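Local coordinates for protein dihydropteroate synthase (Clostridioides difficile, PDB 6PZ2) that probably catalyses the condensation of a dihydropterin pyrophosphate with p-aminobenzoate to dihydropteroate in folate synthesis, and binds pteroic acid in a pocket of its TIM barrel, at residues A[178-183]-A[206-211]; A[93-98]-A[112-117]. All coordinates share one frame; numbering follows the deposited sequence.

In the fold
Contact 2 (93-98 with 112-117) comes first along the chain and closes before contact 1 (178-183 with 206-211) opens; their centres lie about 15 Å apart. Both sit where strands of the same parallel barrel sheet run out into loops. Contact 2 joins the ends of neighbouring strands 90-93 and 110-113, which helix 97-105 connects. Contact 1 brings the loop after strand 174-177 against strand 207-208 and what follows it, where the two ends of the strand order meet. They also touch directly, Phe182 CZ lying 4.3 Å from Val114 CG1. Pteroic acid bridges them, its pterin being bound by both, so together they form part of one ligand pocket.

Contact 1: residues A[178-183]-A[206-211]; sequences PGVGFG and ILLGTS. With PT1 (pteroic acid), chain K.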
# COMPACT_ATOMS: atom_id res chain seq x y z
N PRO A 178 -1.79 -0.56 -19.07
CA PRO A 178 -2.63 -1.72 -19.36
C PRO A 178 -4.13 -1.41 -19.33
O PRO A 178 -4.95 -2.29 -19.68
CB PRO A 178 -2.32 -2.70 -18.22
CG PRO A 178 -2.04 -1.75 -17.08
CD PRO A 178 -1.17 -0.70 -17.75
N GLY A 179 -4.49 -0.23 -18.87
CA GLY A 179 -5.88 0.20 -19.04
C GLY A 179 -6.81 -0.50 -18.08
O GLY A 179 -7.84 -1.07 -18.47
N VAL A 180 -6.51 -0.38 -16.80
CA VAL A 180 -7.40 -0.96 -15.78
C VAL A 180 -8.77 -0.30 -15.91
O VAL A 180 -8.89 0.91 -15.91
CB VAL A 180 -6.83 -0.82 -14.35
CG1 VAL A 180 -7.82 -1.27 -13.28
CG2 VAL A 180 -5.52 -1.58 -14.19
N GLY A 181 -9.82 -1.10 -15.95
CA GLY A 181 -11.15 -0.55 -16.01
C GLY A 181 -11.67 -0.36 -17.43
O GLY A 181 -12.82 0.07 -17.60
N PHE A 182 -10.87 -0.69 -18.44
CA PHE A 182 -11.27 -0.44 -19.82
C PHE A 182 -11.29 -1.76 -20.58
O PHE A 182 -10.25 -2.43 -20.72
CB PHE A 182 -10.26 0.47 -20.53
CG PHE A 182 -10.18 1.90 -20.06
CD1 PHE A 182 -9.25 2.28 -19.10
CD2 PHE A 182 -10.96 2.89 -20.65
CE1 PHE A 182 -9.13 3.60 -18.72
CE2 PHE A 182 -10.85 4.21 -20.25
CZ PHE A 182 -9.92 4.57 -19.30
N GLY A 183 -12.48 -2.18 -21.02
CA GLY A 183 -12.55 -3.43 -21.76
C GLY A 183 -12.24 -4.66 -20.92
O GLY A 183 -11.75 -5.69 -21.43
N ILE A 206 6.08 2.09 -17.70
CA ILE A 206 4.67 1.69 -17.51
C ILE A 206 3.97 2.73 -16.64
O ILE A 206 4.55 3.23 -15.67
CB ILE A 206 4.59 0.28 -16.89
CG1 ILE A 206 5.20 -0.75 -17.83
CG2 ILE A 206 3.17 -0.10 -16.48
CD1 ILE A 206 5.60 -2.04 -17.15
N LEU A 207 2.73 3.03 -17.02
CA LEU A 207 1.87 3.91 -16.29
C LEU A 207 0.63 3.13 -15.87
O LEU A 207 0.08 2.34 -16.66
CB LEU A 207 1.50 5.11 -17.16
CG LEU A 207 0.72 6.23 -16.47
CD1 LEU A 207 0.99 7.56 -17.16
CD2 LEU A 207 -0.76 5.96 -16.49
N LEU A 208 0.22 3.37 -14.62
CA LEU A 208 -0.93 2.64 -14.07
C LEU A 208 -1.96 3.63 -13.52
O LEU A 208 -1.62 4.60 -12.82
CB LEU A 208 -0.45 1.68 -12.97
CG LEU A 208 -1.56 0.91 -12.26
CD1 LEU A 208 -2.23 -0.03 -13.24
CD2 LEU A 208 -1.04 0.14 -11.05
N GLY A 209 -3.23 3.36 -13.81
CA GLY A 209 -4.27 4.12 -13.19
C GLY A 209 -5.40 3.25 -12.66
O GLY A 209 -6.04 2.55 -13.43
N THR A 210 -5.64 3.35 -11.35
CA THR A 210 -6.68 2.56 -10.65
C THR A 210 -7.53 3.46 -9.75
O THR A 210 -8.60 3.06 -9.31
CB THR A 210 -6.08 1.47 -9.75
OG1 THR A 210 -5.34 2.11 -8.70
CG2 THR A 210 -5.19 0.53 -10.51
N SER A 211 -7.03 4.66 -9.50
CA SER A 211 -7.55 5.54 -8.47
C SER A 211 -9.07 5.63 -8.56
O SER A 211 -9.63 6.04 -9.56
CB SER A 211 -6.91 6.89 -8.57
OG SER A 211 -7.35 7.72 -7.50
C2 PT1 K . -5.90 5.24 -16.94
C3 PT1 K . -6.96 6.22 -17.07
C5 PT1 K . -6.63 7.36 -17.92
N6 PT1 K . -8.17 6.15 -16.46
C7 PT1 K . -4.51 6.46 -18.38
N9 PT1 K . -5.45 7.40 -18.53
C10 PT1 K . -9.09 7.11 -16.66
N11 PT1 K . -3.32 6.56 -18.99
C12 PT1 K . -8.79 8.18 -17.51
C21 PT1 K . -14.29 2.36 -13.35
O22 PT1 K . -14.33 1.15 -13.62
O1 PT1 K . -6.05 4.14 -16.19
N4 PT1 K . -4.73 5.37 -17.61
N8 PT1 K . -7.57 8.31 -18.08
C13 PT1 K . -10.45 6.99 -16.00
N14 PT1 K . -11.08 5.77 -16.48
C15 PT1 K . -11.89 5.01 -15.72
C16 PT1 K . -12.43 5.47 -14.51
C17 PT1 K . -12.14 3.71 -16.13
C18 PT1 K . -13.24 4.61 -13.76
C19 PT1 K . -12.95 2.86 -15.38
C20 PT1 K . -13.49 3.31 -14.19
O23 PT1 K . -14.87 2.77 -12.34
O HOH W 1 -4.58 1.68 -16.00
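Pro178 begins the contact by laying ring atom CD against the carbonyl Leu207 O at 3.5 Å, with CG turned to the Leu208 side chain. Gly179 then opens a type II beta turn, closed by the bond from Phe182 N to Gly179 O; Lys184 NZ also bonds to Gly179 O. Val180 carries most of the apolar contact. Its CB bond points toward 206-211, and Val180 CB rests on Gly209 O at 3.6 Å. Because Val180 CG2 lies beside its own backbone N (CG1 is anti to that N, chi1 173°), this branch reaches Leu208 CD1 at 3.8 Å, while CG1 approaches Thr210 CG2. The two backbones are joined through water, which accepts from Val180 N at 2.9 Å and from Gly209 N at 3.1 Å and also bonds to O1 of pteroic acid. That same O1 makes a weak bond to Gly209 O, which is also bonded to Lys213 NZ. Gly181, at the third position of the turn with positive phi, brings its carbonyl O up to ligand atom C19. Phe182 places one ring face under the benzoate carbon C17, which sits 3.9 Å above the ring plane and toward its rim, and brings CZ to within 3.3 Å of linker atom N14. Leu207 CD2 reaches pterin atom N11 at 3.6 Å. Leu207 is backbone-bonded to Leu176 of strand 174-177, so the contact lies where the two end strands of the sheet order meet to close a TIM barrel, with the ligand site at the strand ends.

Contact 2: residues A[93-98]-A[112-117]; sequences DTYKAD and NDVWGL. With PT1 (pteroic acid), chain K.
Asp93 and Asn112 stand side by side and point the same way at the ends of the two parallel strands of a beta-alpha-beta unit, 90-93 and 110-113, in the TIM barrel. With CG anti to the backbone N in each, the two side chains extend alongside one another to the pterin of pteroic acid, with carboxylate and amide planes 57° apart. The Asn112 amide reads two pterin atoms: OD1 accepts from N11 at 2.8 Å and ND2 donates to N9 at 3.1 Å. Asp53 also takes a bond from ND2, which would fix the amide flip. Asp93 OD2 lies 3.1 Å from ligand N8, and Val114 CG1 packs nearby. Water donates to Asp93 OD1 and Asn112 O and accepts from Val114 N, supplementing a weak bond from Thr94 N to Asn112 O.

Farther along, Tyr95 and Trp115 form an edge-to-face pair, planes at 82° and centroids 5.3 Å apart: the indole edge at CD1 meets the phenol face near its rim, 3.9 Å from Tyr95 CG. Tyr95 OH bonds to Glu57. Next to Tyr95, Asp113 holds its loop with both oxygens. Asp113 OD1 accepts from Trp115 N in an Asx turn and abuts Tyr95 CB at 3.2 Å; Asp113 OD2 takes a second water, shared with Tyr95 O, and is met by Leu117 N at 2.9 Å from well above the carboxylate plane.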
# COMPACT_ATOMS: atom_id res chain seq x y z
N ASP A 93 -5.08 14.46 -21.75
CA ASP A 93 -5.81 13.24 -21.77
C ASP A 93 -6.81 13.36 -22.91
O ASP A 93 -7.91 13.82 -22.69
CB ASP A 93 -6.54 13.02 -20.43
CG ASP A 93 -7.23 11.67 -20.27
OD1 ASP A 93 -7.80 11.11 -21.26
OD2 ASP A 93 -7.22 11.19 -19.13
N THR A 94 -6.44 12.96 -24.10
CA THR A 94 -7.39 13.01 -25.22
C THR A 94 -7.06 11.86 -26.17
O THR A 94 -5.88 11.53 -26.32
CB THR A 94 -7.30 14.34 -25.99
OG1 THR A 94 -8.34 14.37 -26.96
CG2 THR A 94 -5.99 14.51 -26.71
N TYR A 95 -8.07 11.30 -26.84
CA TYR A 95 -7.82 10.39 -27.92
C TYR A 95 -8.03 11.08 -29.27
O TYR A 95 -7.98 10.41 -30.31
CB TYR A 95 -8.74 9.17 -27.85
CG TYR A 95 -10.21 9.48 -27.73
CD1 TYR A 95 -11.02 9.60 -28.84
CD2 TYR A 95 -10.79 9.58 -26.48
CE1 TYR A 95 -12.39 9.82 -28.72
CE2 TYR A 95 -12.15 9.83 -26.34
CZ TYR A 95 -12.94 9.96 -27.46
OH TYR A 95 -14.27 10.22 -27.29
N LYS A 96 -8.27 12.39 -29.28
CA LYS A 96 -8.50 13.10 -30.54
C LYS A 96 -7.23 13.85 -30.97
O LYS A 96 -6.67 14.65 -30.23
CB LYS A 96 -9.69 14.05 -30.40
CG LYS A 96 -10.94 13.36 -29.88
CD LYS A 96 -12.14 14.26 -29.87
CE LYS A 96 -13.33 13.66 -29.16
NZ LYS A 96 -13.14 13.57 -27.69
N ALA A 97 -6.82 13.60 -32.21
CA ALA A 97 -5.58 14.12 -32.77
C ALA A 97 -5.61 15.65 -32.86
O ALA A 97 -4.59 16.30 -32.61
CB ALA A 97 -5.35 13.48 -34.12
N ASP A 98 -6.76 16.23 -33.16
CA ASP A 98 -6.86 17.71 -33.28
C ASP A 98 -6.75 18.39 -31.92
O ASP A 98 -6.13 19.46 -31.80
CB ASP A 98 -8.12 18.22 -34.00
CG ASP A 98 -9.43 17.55 -33.62
OD1 ASP A 98 -10.43 18.03 -34.11
OD2 ASP A 98 -9.45 16.54 -32.87
N ASN A 112 -1.78 11.61 -23.51
CA ASN A 112 -2.28 10.47 -22.85
C ASN A 112 -3.48 9.94 -23.64
O ASN A 112 -4.61 10.39 -23.42
CB ASN A 112 -2.66 10.83 -21.41
CG ASN A 112 -3.21 9.66 -20.63
OD1 ASN A 112 -2.92 8.52 -21.00
ND2 ASN A 112 -4.00 9.91 -19.59
N ASP A 113 -3.27 8.92 -24.46
CA ASP A 113 -4.34 8.44 -25.34
C ASP A 113 -4.97 7.15 -24.80
O ASP A 113 -4.38 6.09 -24.93
CB ASP A 113 -3.78 8.15 -26.73
CG ASP A 113 -4.83 7.79 -27.77
OD1 ASP A 113 -5.99 7.56 -27.39
OD2 ASP A 113 -4.47 7.80 -28.96
N VAL A 114 -6.20 7.23 -24.32
CA VAL A 114 -6.89 6.07 -23.74
C VAL A 114 -7.42 5.13 -24.83
O VAL A 114 -8.11 4.17 -24.46
CB VAL A 114 -8.04 6.45 -22.80
CG1 VAL A 114 -7.54 7.29 -21.62
CG2 VAL A 114 -9.18 7.14 -23.53
N TRP A 115 -7.13 5.37 -26.09
CA TRP A 115 -7.38 4.37 -27.15
C TRP A 115 -6.08 3.93 -27.82
O TRP A 115 -6.09 3.15 -28.76
CB TRP A 115 -8.38 4.93 -28.16
CG TRP A 115 -9.77 4.70 -27.69
CD1 TRP A 115 -10.64 5.60 -27.14
CD2 TRP A 115 -10.44 3.43 -27.67
NE1 TRP A 115 -11.82 4.98 -26.80
CE2 TRP A 115 -11.71 3.65 -27.10
CE3 TRP A 115 -10.06 2.15 -28.07
CZ2 TRP A 115 -12.62 2.61 -26.92
CZ3 TRP A 115 -10.98 1.13 -27.93
CH2 TRP A 115 -12.23 1.36 -27.36
N GLY A 116 -4.94 4.37 -27.31
CA GLY A 116 -3.68 3.77 -27.72
C GLY A 116 -3.43 3.88 -29.22
O GLY A 116 -2.92 2.95 -29.84
N LEU A 117 -3.78 5.07 -29.72
CA LEU A 117 -3.57 5.54 -31.06
C LEU A 117 -4.61 4.92 -31.99
O LEU A 117 -4.47 5.11 -33.16
CB LEU A 117 -2.17 5.23 -31.58
CG LEU A 117 -1.01 5.66 -30.70
CD1 LEU A 117 0.30 5.25 -31.34
CD2 LEU A 117 -1.02 7.15 -30.46
C2 PT1 K . -5.90 5.24 -16.94
C3 PT1 K . -6.96 6.22 -17.07
C5 PT1 K . -6.63 7.36 -17.92
N6 PT1 K . -8.17 6.15 -16.46
C7 PT1 K . -4.51 6.46 -18.38
N9 PT1 K . -5.45 7.40 -18.53
C10 PT1 K . -9.09 7.11 -16.66
N11 PT1 K . -3.32 6.56 -18.99
C12 PT1 K . -8.79 8.18 -17.51
C21 PT1 K . -14.29 2.36 -13.35
O22 PT1 K . -14.33 1.15 -13.62
O1 PT1 K . -6.05 4.14 -16.19
N4 PT1 K . -4.73 5.37 -17.61
N8 PT1 K . -7.57 8.31 -18.08
C13 PT1 K . -10.45 6.99 -16.00
N14 PT1 K . -11.08 5.77 -16.48
C15 PT1 K . -11.89 5.01 -15.72
C16 PT1 K . -12.43 5.47 -14.51
C17 PT1 K . -12.14 3.71 -16.13
C18 PT1 K . -13.24 4.61 -13.76
C19 PT1 K . -12.95 2.86 -15.38
C20 PT1 K . -13.49 3.31 -14.19
O23 PT1 K . -14.87 2.77 -12.34
O HOH W 2 -7.19 9.89 -23.72
O HOH W 3 -6.71 7.74 -30.74